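Local coordinates for protein kojibiose phosphorylase (PDB 6W0P) that belongs to glycoside hydrolase family 65, carbohydrate-active enzymes built from an N-terminal beta-sandwich domain, a helical catalytic domain and a small C-terminal beta domain, at residues E65-D70 with K80-T85; F92-I97 with L169-D174; E353-P358 with H665-A670; L448-K453 with D516-T521. All coordinates share one frame; numbering follows the deposited sequence.

Contact 1. Residues E65-D70 with K80-T85; sequences EYALKD and KRTHFT
CG of Arg81 lies anti to its backbone N (chi1 -178°), which puts it beside Tyr66 CB; CG of Tyr66 is anti to its own carbonyl carbon and beside its backbone N (chi1 -73°). The two segments form the short antiparallel pairing of a beta hairpin in the N-terminal domain, strand 64-66 against strand 83-85, joined by a long loop. Glu65 and Phe84 are its hydrogen-bonded pair, Glu65 N to Phe84 O and Phe84 N to Glu65 O, each 3.0 Å; Tyr66 and His83 are the non-hydrogen-bonded pair. Beyond the strands the ladder continues in one bond, Ala67 N to Thr82 O at 3.0 Å. Arg81 CD packs 3.5 Å from Tyr66 CB, while the chain bends at chi3 and carries the guanidinium to Asp70. There NE and NH2 of Arg81 both bind Asp70 OD1, each at 2.9 Å, in a side-on salt bridge: NH2 meets the syn lone pair of OD1, and NE comes nearly along the C-O axis of that oxygen. Carboxylate and guanidinium are nearly coplanar, 21° apart. On the sheet face carrying Tyr66 and His83, the histidine turns its edge toward the tyrosine face in an offset edge-to-face pair, centroids 6.0 Å apart. His83 NE2 accepts from the backbone N of Arg401, and Tyr66 OH is hydrogen-bonded to Lys404, tying the hairpin to a part of the catalytic domain. Phe84 lies on the other face, beside Trp180 and His179, and Glu65 O stands 3.6 Å above the plane of the Phe84 ring, over its centre.

Contact 2. Residues F92-I97 with L169-D174; sequences FKIRII and LELHLD
Ile94 and Leu171 meet on the tightly packed, apolar face of an antiparallel strand pair, with Ile94 CG2 3.7 Å from Leu171 CD2. Next along this face Leu169, its CG anti to the backbone N (chi1 170°), lies side by side with Ile96; Leu169 CD1 is 3.8 Å from Ile96 CG1. Arg95 and Glu170 form the hydrogen-bonded pair between the Ile94-Leu171 and Ile96-Leu169 pairs along the strands, and His172 N adds a bond to Lys93 O. The opposite face is polar and looser. Arg95 and Glu170 run alongside each other, but their salt bridge is weak, NH1 to OE1 3.3 Å, and a water joins the same two atoms. Glu170 OE1 also receives His172 NE2 at 3.1 Å, on its anti lone pair and in the imidazole plane. The weak Lys93 NZ to Asp174 OD2 salt bridge, 3.3 Å, lies at the end of this row. Glu102 binds Arg95 NE and Lys168 binds Glu170 OE2. In the beta sandwich of the N-terminal domain, strand 94-98 lies between strands 101-102 and 165-174, and strand 165-174 is followed by 230-239; Ile94, Ile96, Leu169, Leu171 and Leu173 face strands 152-161, 245-256 and 210-217 of the larger sheet.

Contact 3. Residues E353-P358 with H665-A670; sequences ETYCLP and HMTSIA
Ala670 CB projects toward helix 351-361 and rests 4.0 Å from both Cys356 CA and Tyr355 O. Its other near neighbour is sulphur: Cys356 SG lies 4.1 Å from the same methyl and also 4.1 Å from Thr667 OG1, a loose van der Waals approach across the two helices. Beside it Thr667 CG2 reaches Tyr355 CD2 at 3.5 Å and CG at 3.9 Å, the methyl meeting the ring obliquely as the two side chains cross. Tyr355 was modelled in two conformations, and this ring contact, described for one of them, is correspondingly doubtful. No hydrogen bond links the segments; apart from the Tyr355 ring the touching side chains are small, and the axes of the short helical segments 353-358 and 666-670 approach to 8.9 Å at 54°. Both helices belong to the catalytic domain, which in family 65 is an (alpha/alpha)6 barrel, and this crossing lies deep within the chain. A second shell fixes the participants. In Thr667 CG2 is anti to the backbone N while OG1 is anti to the carbonyl carbon (chi1 -69°), and OG1 is hydrogen-bonded to Asp351 OD2, so the polar branch also ties the helices together. Tyr355 OH is hydrogen-bonded to Leu623 O. Around Tyr355 the helix widens into a pi-type turn at 353-356 and kinks at Pro358, whose ring packs on Trp673, Met674 and Tyr678 farther along helix 666-680. At the start of that helix His665 occupies the N-cap position, its ND1 hydrogen-bonded to Asp652 and its O accepting Ile669 N at 2.9 Å. From helix 308-324, Met321 packs against Ala670 and Met666.

Contact 4. Residues L448-K453 with D516-T521; sequences LVEISK and DKCGFT
Segment 448-453 lies within helix 437-458, and it faces the place where helix 513-518 ends: Glu450 and Cys518 are the nearest pair, their CA atoms 6.8 Å apart. The ending is a Schellman motif. Gly519 leaves the helix with positive phi (70°), its N bonded back to Asp516 O, and the chain then runs through Phe520 to Thr521, the N-cap of helix 522-534. The contact thus seats the link between helix 513-518 and helix 522-534 against a longer helix of the catalytic domain, an (alpha/alpha)6 barrel in this family. Val449, with CG1 anti to the backbone N (chi1 164°), sends that methyl between two residues of the link, where it lies 3.6 Å from Cys518 CB and likewise 3.6 Å from Phe520 CB. Lys453 and Phe520 slide past each other in opposite directions, and Lys453 CG comes within 3.5 Å of Phe520 CD1. Leu515, Leu525 and Met528 pack round the same phenylalanine. The lysine chain bends at chi3, placing CE on the way to the carbonyl at the end of the short helix. Lys453 NZ donates to Cys518 O in the carbonyl plane; the modelled 2.5 Å is so short that the exact length is doubtful. The same ammonium makes a salt bridge with Glu450 OE1 at 2.9 Å, on the syn side, 29° out of the carboxylate plane. A positive charge here would probably be favourable to the C-terminal end of helix 513-518. The second carboxylate oxygen, Glu450 OE2, lies 3.2 Å from Cys518 SG.

How the contacts relate
From the N terminus, contact 1 comes first, closing a short loop of nine residues without helix or strand. Contact 2 follows in series, strand 94-98 being the next strand after 83-85; it closes a larger, strand-rich loop within the same N-terminal domain and pairs neighbouring strands of one sheet. Contact 3 then spans some 300 residues, mostly helix and loop, joining an early helix of the catalytic domain to a late one. Contact 4, nested inside that span, closes a loop of about 60 residues and joins helix 437-458 to the end of helix 513-518. Contacts 2 and 4 lie on opposite sides of the chain's centre, their own centres about 54 Å apart.

Contact 1. Residues E65-D70 with K80-T85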
# COMPACT_ATOMS: atom_id res chain seq x y z
N GLU A 65 17.42 -7.34 14.34
CA GLU A 65 18.05 -6.82 13.10
C GLU A 65 16.99 -6.10 12.26
O GLU A 65 15.78 -6.34 12.48
CB GLU A 65 18.69 -7.94 12.28
CG GLU A 65 20.20 -7.94 12.34
CD GLU A 65 20.85 -6.59 12.11
OE1 GLU A 65 21.78 -6.26 12.86
OE2 GLU A 65 20.40 -5.87 11.20
N TYR A 66 17.47 -5.33 11.29
CA TYR A 66 16.65 -4.69 10.24
C TYR A 66 16.51 -5.62 9.03
O TYR A 66 17.32 -6.56 8.86
CB TYR A 66 17.28 -3.35 9.87
CG TYR A 66 17.11 -2.27 10.90
CD1 TYR A 66 15.92 -1.55 11.00
CD2 TYR A 66 18.14 -1.93 11.76
CE1 TYR A 66 15.75 -0.54 11.92
CE2 TYR A 66 17.99 -0.90 12.69
CZ TYR A 66 16.80 -0.21 12.77
OH TYR A 66 16.64 0.80 13.68
N ALA A 67 15.48 -5.38 8.22
CA ALA A 67 15.36 -6.00 6.88
C ALA A 67 16.67 -5.76 6.13
O ALA A 67 17.25 -4.68 6.27
CB ALA A 67 14.19 -5.42 6.14
N LEU A 68 17.11 -6.73 5.34
CA LEU A 68 18.42 -6.70 4.62
C LEU A 68 18.44 -5.60 3.56
O LEU A 68 19.53 -4.99 3.33
CB LEU A 68 18.66 -8.07 3.98
CG LEU A 68 18.90 -9.20 4.97
CD1 LEU A 68 18.96 -10.55 4.26
CD2 LEU A 68 20.17 -8.94 5.76
N LYS A 69 17.28 -5.38 2.91
CA LYS A 69 17.07 -4.35 1.87
C LYS A 69 15.83 -3.52 2.21
O LYS A 69 14.81 -4.10 2.64
CB LYS A 69 16.90 -5.02 0.49
CG LYS A 69 15.53 -5.62 0.21
CD LYS A 69 15.52 -6.65 -0.91
CE LYS A 69 14.16 -6.79 -1.57
NZ LYS A 69 14.25 -7.59 -2.82
N ASP A 70 15.94 -2.20 2.02
CA ASP A 70 14.81 -1.24 1.95
C ASP A 70 13.72 -1.76 1.01
O ASP A 70 14.07 -2.18 -0.10
CB ASP A 70 15.27 0.12 1.41
CG ASP A 70 15.99 0.98 2.42
OD1 ASP A 70 16.32 0.45 3.51
OD2 ASP A 70 16.20 2.16 2.12
N LYS A 80 10.41 2.04 5.55
CA LYS A 80 11.19 1.50 4.41
C LYS A 80 11.90 0.23 4.88
O LYS A 80 12.15 -0.63 4.05
CB LYS A 80 12.22 2.53 3.93
CG LYS A 80 11.65 3.87 3.46
CD LYS A 80 12.63 4.67 2.60
CE LYS A 80 12.04 5.92 1.99
NZ LYS A 80 12.81 6.38 0.81
N ARG A 81 12.18 0.12 6.18
CA ARG A 81 13.01 -0.98 6.75
C ARG A 81 12.43 -1.42 8.11
O ARG A 81 12.69 -0.75 9.13
CB ARG A 81 14.46 -0.49 6.76
CG ARG A 81 15.47 -1.49 7.26
CD ARG A 81 16.84 -0.84 7.41
NE ARG A 81 17.18 0.04 6.30
CZ ARG A 81 17.87 1.19 6.40
NH1 ARG A 81 18.28 1.62 7.59
NH2 ARG A 81 18.11 1.91 5.33
N THR A 82 11.69 -2.52 8.12
CA THR A 82 11.11 -3.14 9.33
C THR A 82 12.25 -3.73 10.17
O THR A 82 13.39 -3.83 9.66
CB THR A 82 10.05 -4.19 8.98
OG1 THR A 82 9.30 -4.45 10.17
CG2 THR A 82 10.64 -5.47 8.42
N HIS A 83 11.97 -4.07 11.42
CA HIS A 83 12.95 -4.79 12.28
C HIS A 83 12.23 -5.91 13.00
O HIS A 83 10.98 -5.90 13.00
CB HIS A 83 13.69 -3.82 13.20
CG HIS A 83 12.81 -3.24 14.25
ND1 HIS A 83 12.04 -2.13 14.03
CD2 HIS A 83 12.58 -3.62 15.52
CE1 HIS A 83 11.39 -1.84 15.12
NE2 HIS A 83 11.68 -2.75 16.05
N PHE A 84 13.00 -6.85 13.53
CA PHE A 84 12.49 -8.13 14.08
C PHE A 84 13.52 -8.72 15.06
O PHE A 84 14.73 -8.53 14.84
CB PHE A 84 12.14 -9.08 12.93
CG PHE A 84 13.11 -9.04 11.77
CD1 PHE A 84 14.29 -9.76 11.81
CD2 PHE A 84 12.83 -8.29 10.64
CE1 PHE A 84 15.19 -9.71 10.76
CE2 PHE A 84 13.73 -8.24 9.59
CZ PHE A 84 14.92 -8.94 9.65
N THR A 85 13.02 -9.40 16.10
CA THR A 85 13.76 -10.27 17.05
C THR A 85 14.31 -11.46 16.27
O THR A 85 13.52 -12.07 15.54
CB THR A 85 12.85 -10.69 18.21
OG1 THR A 85 12.21 -9.53 18.73
CG2 THR A 85 13.57 -11.36 19.36

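Contact 2. Residues F92-I97 with L169-D174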
# COMPACT_ATOMS: atom_id res chain seq x y z
N PHE A 92 20.99 -25.85 22.58
CA PHE A 92 20.44 -27.17 22.99
C PHE A 92 20.76 -28.22 21.92
O PHE A 92 20.51 -29.42 22.17
CB PHE A 92 18.93 -27.07 23.22
CG PHE A 92 18.49 -26.42 24.52
CD1 PHE A 92 19.18 -26.63 25.70
CD2 PHE A 92 17.34 -25.65 24.57
CE1 PHE A 92 18.75 -26.06 26.89
CE2 PHE A 92 16.91 -25.08 25.75
CZ PHE A 92 17.61 -25.29 26.91
N LYS A 93 21.32 -27.79 20.80
CA LYS A 93 21.61 -28.66 19.63
C LYS A 93 22.55 -29.80 20.02
O LYS A 93 23.61 -29.54 20.62
CB LYS A 93 22.22 -27.88 18.47
CG LYS A 93 22.40 -28.73 17.22
CD LYS A 93 22.71 -27.91 16.00
CE LYS A 93 23.20 -28.77 14.86
NZ LYS A 93 23.64 -27.95 13.71
N ILE A 94 22.16 -31.02 19.69
CA ILE A 94 23.05 -32.21 19.82
C ILE A 94 23.06 -32.97 18.50
O ILE A 94 22.20 -32.70 17.62
CB ILE A 94 22.61 -33.13 20.99
CG1 ILE A 94 21.30 -33.85 20.67
CG2 ILE A 94 22.52 -32.33 22.28
CD1 ILE A 94 20.81 -34.75 21.78
N ARG A 95 23.98 -33.93 18.40
CA ARG A 95 23.89 -35.02 17.40
C ARG A 95 24.17 -36.33 18.12
O ARG A 95 25.15 -36.41 18.91
CB ARG A 95 24.84 -34.76 16.23
CG ARG A 95 24.44 -33.54 15.42
CD ARG A 95 25.39 -33.26 14.28
NE ARG A 95 25.15 -34.15 13.16
CZ ARG A 95 26.11 -34.69 12.39
NH1 ARG A 95 27.39 -34.48 12.64
NH2 ARG A 95 25.76 -35.48 11.39
N ILE A 96 23.33 -37.32 17.85
CA ILE A 96 23.55 -38.69 18.39
C ILE A 96 23.70 -39.66 17.21
O ILE A 96 22.85 -39.64 16.31
CB ILE A 96 22.42 -39.05 19.36
CG1 ILE A 96 22.37 -38.05 20.52
CG2 ILE A 96 22.60 -40.48 19.85
CD1 ILE A 96 21.24 -38.27 21.51
N ILE A 97 24.79 -40.44 17.23
CA ILE A 97 25.13 -41.47 16.20
C ILE A 97 25.40 -42.80 16.92
O ILE A 97 26.17 -42.82 17.88
CB ILE A 97 26.33 -41.02 15.34
CG1 ILE A 97 26.11 -39.61 14.78
CG2 ILE A 97 26.63 -42.03 14.23
CD1 ILE A 97 26.65 -38.52 15.67
N LEU A 169 27.99 -38.75 21.00
CA LEU A 169 27.16 -37.57 21.35
C LEU A 169 27.98 -36.33 21.04
O LEU A 169 29.16 -36.30 21.46
CB LEU A 169 26.79 -37.66 22.83
CG LEU A 169 26.14 -36.41 23.43
CD1 LEU A 169 24.76 -36.15 22.86
CD2 LEU A 169 26.07 -36.56 24.93
N GLU A 170 27.40 -35.41 20.27
CA GLU A 170 27.96 -34.06 20.00
C GLU A 170 27.06 -33.02 20.67
O GLU A 170 25.86 -33.05 20.41
CB GLU A 170 28.05 -33.80 18.49
CG GLU A 170 28.91 -34.80 17.73
CD GLU A 170 29.00 -34.59 16.22
OE1 GLU A 170 28.35 -33.66 15.70
OE2 GLU A 170 29.72 -35.36 15.57
N LEU A 171 27.62 -32.14 21.51
CA LEU A 171 26.95 -30.92 22.01
C LEU A 171 27.42 -29.72 21.18
O LEU A 171 28.66 -29.50 21.09
CB LEU A 171 27.25 -30.71 23.50
CG LEU A 171 26.99 -31.88 24.44
CD1 LEU A 171 27.11 -31.42 25.88
CD2 LEU A 171 25.63 -32.51 24.20
N HIS A 172 26.46 -28.98 20.62
CA HIS A 172 26.71 -27.81 19.75
C HIS A 172 26.22 -26.51 20.41
O HIS A 172 25.14 -26.53 21.05
CB HIS A 172 26.01 -28.00 18.40
CG HIS A 172 26.48 -29.15 17.59
ND1 HIS A 172 26.67 -29.05 16.22
CD2 HIS A 172 26.74 -30.44 17.91
CE1 HIS A 172 27.04 -30.22 15.74
NE2 HIS A 172 27.10 -31.08 16.76
N LEU A 173 26.99 -25.43 20.25
CA LEU A 173 26.46 -24.04 20.18
C LEU A 173 26.54 -23.63 18.71
O LEU A 173 27.66 -23.60 18.17
CB LEU A 173 27.27 -23.09 21.06
CG LEU A 173 27.54 -23.57 22.48
CD1 LEU A 173 28.40 -22.56 23.20
CD2 LEU A 173 26.24 -23.80 23.24
N ASP A 174 25.39 -23.38 18.09
CA ASP A 174 25.23 -23.16 16.63
C ASP A 174 24.68 -21.76 16.42
O ASP A 174 23.49 -21.55 16.73
CB ASP A 174 24.29 -24.20 16.01
CG ASP A 174 24.00 -23.94 14.54
OD1 ASP A 174 24.65 -23.04 13.99
OD2 ASP A 174 23.13 -24.65 13.94
O HOH W 1 28.80 -32.27 13.59

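Contact 3. Residues E353-P358 with H665-A670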
# COMPACT_ATOMS: atom_id res chain seq x y z
N GLU A 353 -0.16 -2.57 26.83
CA GLU A 353 -0.59 -1.52 27.79
C GLU A 353 -2.05 -1.74 28.19
O GLU A 353 -2.36 -1.49 29.34
CB GLU A 353 -0.38 -0.13 27.19
CG GLU A 353 1.06 0.32 27.17
CD GLU A 353 2.00 -0.43 26.22
OE1 GLU A 353 1.58 -0.77 25.09
OE2 GLU A 353 3.16 -0.64 26.62
N THR A 354 -2.91 -2.21 27.29
CA THR A 354 -4.37 -2.13 27.47
C THR A 354 -4.97 -3.49 27.83
O THR A 354 -6.16 -3.50 28.16
CB THR A 354 -5.01 -1.58 26.19
OG1 THR A 354 -4.62 -2.38 25.06
CG2 THR A 354 -4.61 -0.14 25.96
N TYR A 355 -4.22 -4.59 27.73
CA TYR A 355 -4.72 -6.00 27.86
C TYR A 355 -3.76 -6.85 28.73
O TYR A 355 -4.23 -7.57 29.63
CB TYR A 355 -4.76 -6.73 26.51
CG TYR A 355 -6.00 -6.64 25.65
CD1 TYR A 355 -6.29 -5.50 24.91
CD2 TYR A 355 -6.83 -7.74 25.47
CE1 TYR A 355 -7.39 -5.43 24.08
CE2 TYR A 355 -7.94 -7.69 24.63
CZ TYR A 355 -8.22 -6.53 23.93
OH TYR A 355 -9.31 -6.45 23.11
N CYS A 356 -2.46 -6.81 28.42
CA CYS A 356 -1.45 -7.62 29.14
C CYS A 356 -1.12 -7.02 30.51
O CYS A 356 -0.95 -7.79 31.44
CB CYS A 356 -0.17 -7.80 28.32
SG CYS A 356 -0.51 -8.63 26.74
N LEU A 357 -1.07 -5.70 30.65
CA LEU A 357 -0.53 -5.05 31.88
C LEU A 357 -1.27 -5.55 33.12
O LEU A 357 -0.64 -5.83 34.13
CB LEU A 357 -0.63 -3.53 31.75
CG LEU A 357 -0.04 -2.74 32.90
CD1 LEU A 357 1.42 -3.07 33.08
CD2 LEU A 357 -0.22 -1.26 32.66
N PRO A 358 -2.62 -5.61 33.14
CA PRO A 358 -3.34 -5.84 34.40
C PRO A 358 -2.92 -7.09 35.18
O PRO A 358 -2.86 -7.05 36.38
CB PRO A 358 -4.78 -5.99 33.91
CG PRO A 358 -4.84 -5.10 32.70
CD PRO A 358 -3.54 -5.38 32.01
N HIS A 665 -0.30 -17.23 21.41
CA HIS A 665 -1.00 -15.93 21.30
C HIS A 665 -1.03 -15.24 22.67
O HIS A 665 -1.91 -15.57 23.51
CB HIS A 665 -2.40 -16.14 20.75
CG HIS A 665 -2.47 -16.78 19.42
ND1 HIS A 665 -2.21 -18.10 19.24
CD2 HIS A 665 -2.84 -16.30 18.21
CE1 HIS A 665 -2.40 -18.42 17.99
NE2 HIS A 665 -2.78 -17.33 17.34
N MET A 666 -0.12 -14.30 22.87
CA MET A 666 0.19 -13.72 24.19
C MET A 666 -1.05 -12.97 24.71
O MET A 666 -1.43 -13.17 25.85
CB MET A 666 1.40 -12.80 24.04
CG MET A 666 2.36 -12.82 25.20
SD MET A 666 2.81 -14.48 25.73
CE MET A 666 2.14 -14.41 27.38
N THR A 667 -1.68 -12.14 23.88
CA THR A 667 -2.86 -11.33 24.29
C THR A 667 -4.02 -12.27 24.64
O THR A 667 -4.70 -12.02 25.63
CB THR A 667 -3.30 -10.33 23.22
OG1 THR A 667 -2.27 -9.36 23.16
CG2 THR A 667 -4.60 -9.63 23.56
N SER A 668 -4.22 -13.31 23.86
CA SER A 668 -5.26 -14.34 24.11
C SER A 668 -5.00 -15.01 25.46
O SER A 668 -5.97 -15.23 26.23
CB SER A 668 -5.32 -15.33 23.00
OG SER A 668 -6.00 -16.49 23.48
N ILE A 669 -3.73 -15.26 25.77
CA ILE A 669 -3.29 -15.87 27.05
C ILE A 669 -3.63 -14.91 28.19
O ILE A 669 -4.22 -15.39 29.17
CB ILE A 669 -1.80 -16.26 26.96
CG1 ILE A 669 -1.66 -17.50 26.07
CG2 ILE A 669 -1.18 -16.51 28.32
CD1 ILE A 669 -0.26 -17.86 25.74
N ALA A 670 -3.29 -13.62 28.06
CA ALA A 670 -3.56 -12.58 29.07
C ALA A 670 -5.08 -12.45 29.25
O ALA A 670 -5.52 -12.29 30.39
CB ALA A 670 -2.97 -11.25 28.67

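Contact 4. Residues L448-K453 with D516-T521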
# COMPACT_ATOMS: atom_id res chain seq x y z
N LEU A 448 3.92 11.77 29.81
CA LEU A 448 2.55 12.31 29.64
C LEU A 448 2.59 13.63 28.85
O LEU A 448 1.65 13.87 28.02
CB LEU A 448 1.90 12.51 31.01
CG LEU A 448 1.57 11.24 31.80
CD1 LEU A 448 0.90 11.61 33.12
CD2 LEU A 448 0.66 10.30 31.00
N VAL A 449 3.60 14.48 29.09
CA VAL A 449 3.72 15.79 28.40
C VAL A 449 4.05 15.51 26.93
O VAL A 449 3.41 16.10 26.06
CB VAL A 449 4.76 16.71 29.08
CG1 VAL A 449 5.18 17.88 28.19
CG2 VAL A 449 4.23 17.22 30.41
N GLU A 450 4.99 14.59 26.69
CA GLU A 450 5.41 14.24 25.31
C GLU A 450 4.21 13.65 24.55
O GLU A 450 4.03 14.07 23.39
CB GLU A 450 6.60 13.28 25.31
CG GLU A 450 7.88 13.91 25.85
CD GLU A 450 8.48 15.06 25.05
OE1 GLU A 450 7.97 15.35 23.95
OE2 GLU A 450 9.44 15.68 25.57
N ILE A 451 3.43 12.74 25.15
CA ILE A 451 2.27 12.10 24.46
C ILE A 451 1.23 13.18 24.18
O ILE A 451 0.73 13.24 23.05
CB ILE A 451 1.67 10.93 25.24
CG1 ILE A 451 2.64 9.75 25.33
CG2 ILE A 451 0.33 10.51 24.65
CD1 ILE A 451 2.34 8.83 26.48
N SER A 452 0.94 14.04 25.16
CA SER A 452 -0.03 15.16 25.01
C SER A 452 0.42 16.08 23.87
O SER A 452 -0.43 16.43 23.05
CB SER A 452 -0.24 15.89 26.30
OG SER A 452 -0.72 14.98 27.28
N LYS A 453 1.70 16.43 23.79
CA LYS A 453 2.25 17.26 22.68
C LYS A 453 1.94 16.63 21.32
O LYS A 453 1.51 17.37 20.40
CB LYS A 453 3.77 17.40 22.85
CG LYS A 453 4.19 18.52 23.78
CD LYS A 453 5.67 18.51 24.09
CE LYS A 453 6.59 18.69 22.90
NZ LYS A 453 7.94 18.16 23.20
N ASP A 516 9.89 22.61 30.83
CA ASP A 516 10.95 23.36 30.11
C ASP A 516 11.68 22.41 29.16
O ASP A 516 11.80 22.74 27.98
CB ASP A 516 11.93 24.03 31.07
CG ASP A 516 12.71 25.14 30.40
OD1 ASP A 516 12.11 26.21 30.17
OD2 ASP A 516 13.90 24.92 30.08
N LYS A 517 12.16 21.26 29.66
CA LYS A 517 12.96 20.28 28.87
C LYS A 517 12.14 19.77 27.67
O LYS A 517 12.74 19.52 26.60
CB LYS A 517 13.41 19.13 29.77
CG LYS A 517 14.26 18.05 29.10
CD LYS A 517 13.85 16.62 29.46
CE LYS A 517 14.78 15.56 28.90
NZ LYS A 517 14.87 14.36 29.76
N CYS A 518 10.82 19.62 27.86
CA CYS A 518 9.86 19.09 26.85
C CYS A 518 9.39 20.20 25.89
O CYS A 518 8.79 19.83 24.86
CB CYS A 518 8.64 18.48 27.53
SG CYS A 518 9.03 17.01 28.49
N GLY A 519 9.65 21.47 26.21
CA GLY A 519 9.16 22.64 25.46
C GLY A 519 7.66 22.84 25.61
O GLY A 519 7.00 23.16 24.62
N PHE A 520 7.12 22.64 26.81
CA PHE A 520 5.66 22.73 27.04
C PHE A 520 5.39 24.04 27.78
O PHE A 520 5.66 24.12 29.00
CB PHE A 520 5.15 21.48 27.78
CG PHE A 520 3.69 21.18 27.56
CD1 PHE A 520 3.24 20.72 26.33
CD2 PHE A 520 2.76 21.31 28.58
CE1 PHE A 520 1.90 20.43 26.12
CE2 PHE A 520 1.42 21.00 28.37
CZ PHE A 520 0.99 20.57 27.13
N THR A 521 4.85 25.02 27.04
CA THR A 521 4.71 26.44 27.46
C THR A 521 3.30 26.67 28.00
O THR A 521 2.42 25.82 27.75
CB THR A 521 5.00 27.39 26.30
OG1 THR A 521 3.90 27.32 25.39
CG2 THR A 521 6.27 27.04 25.55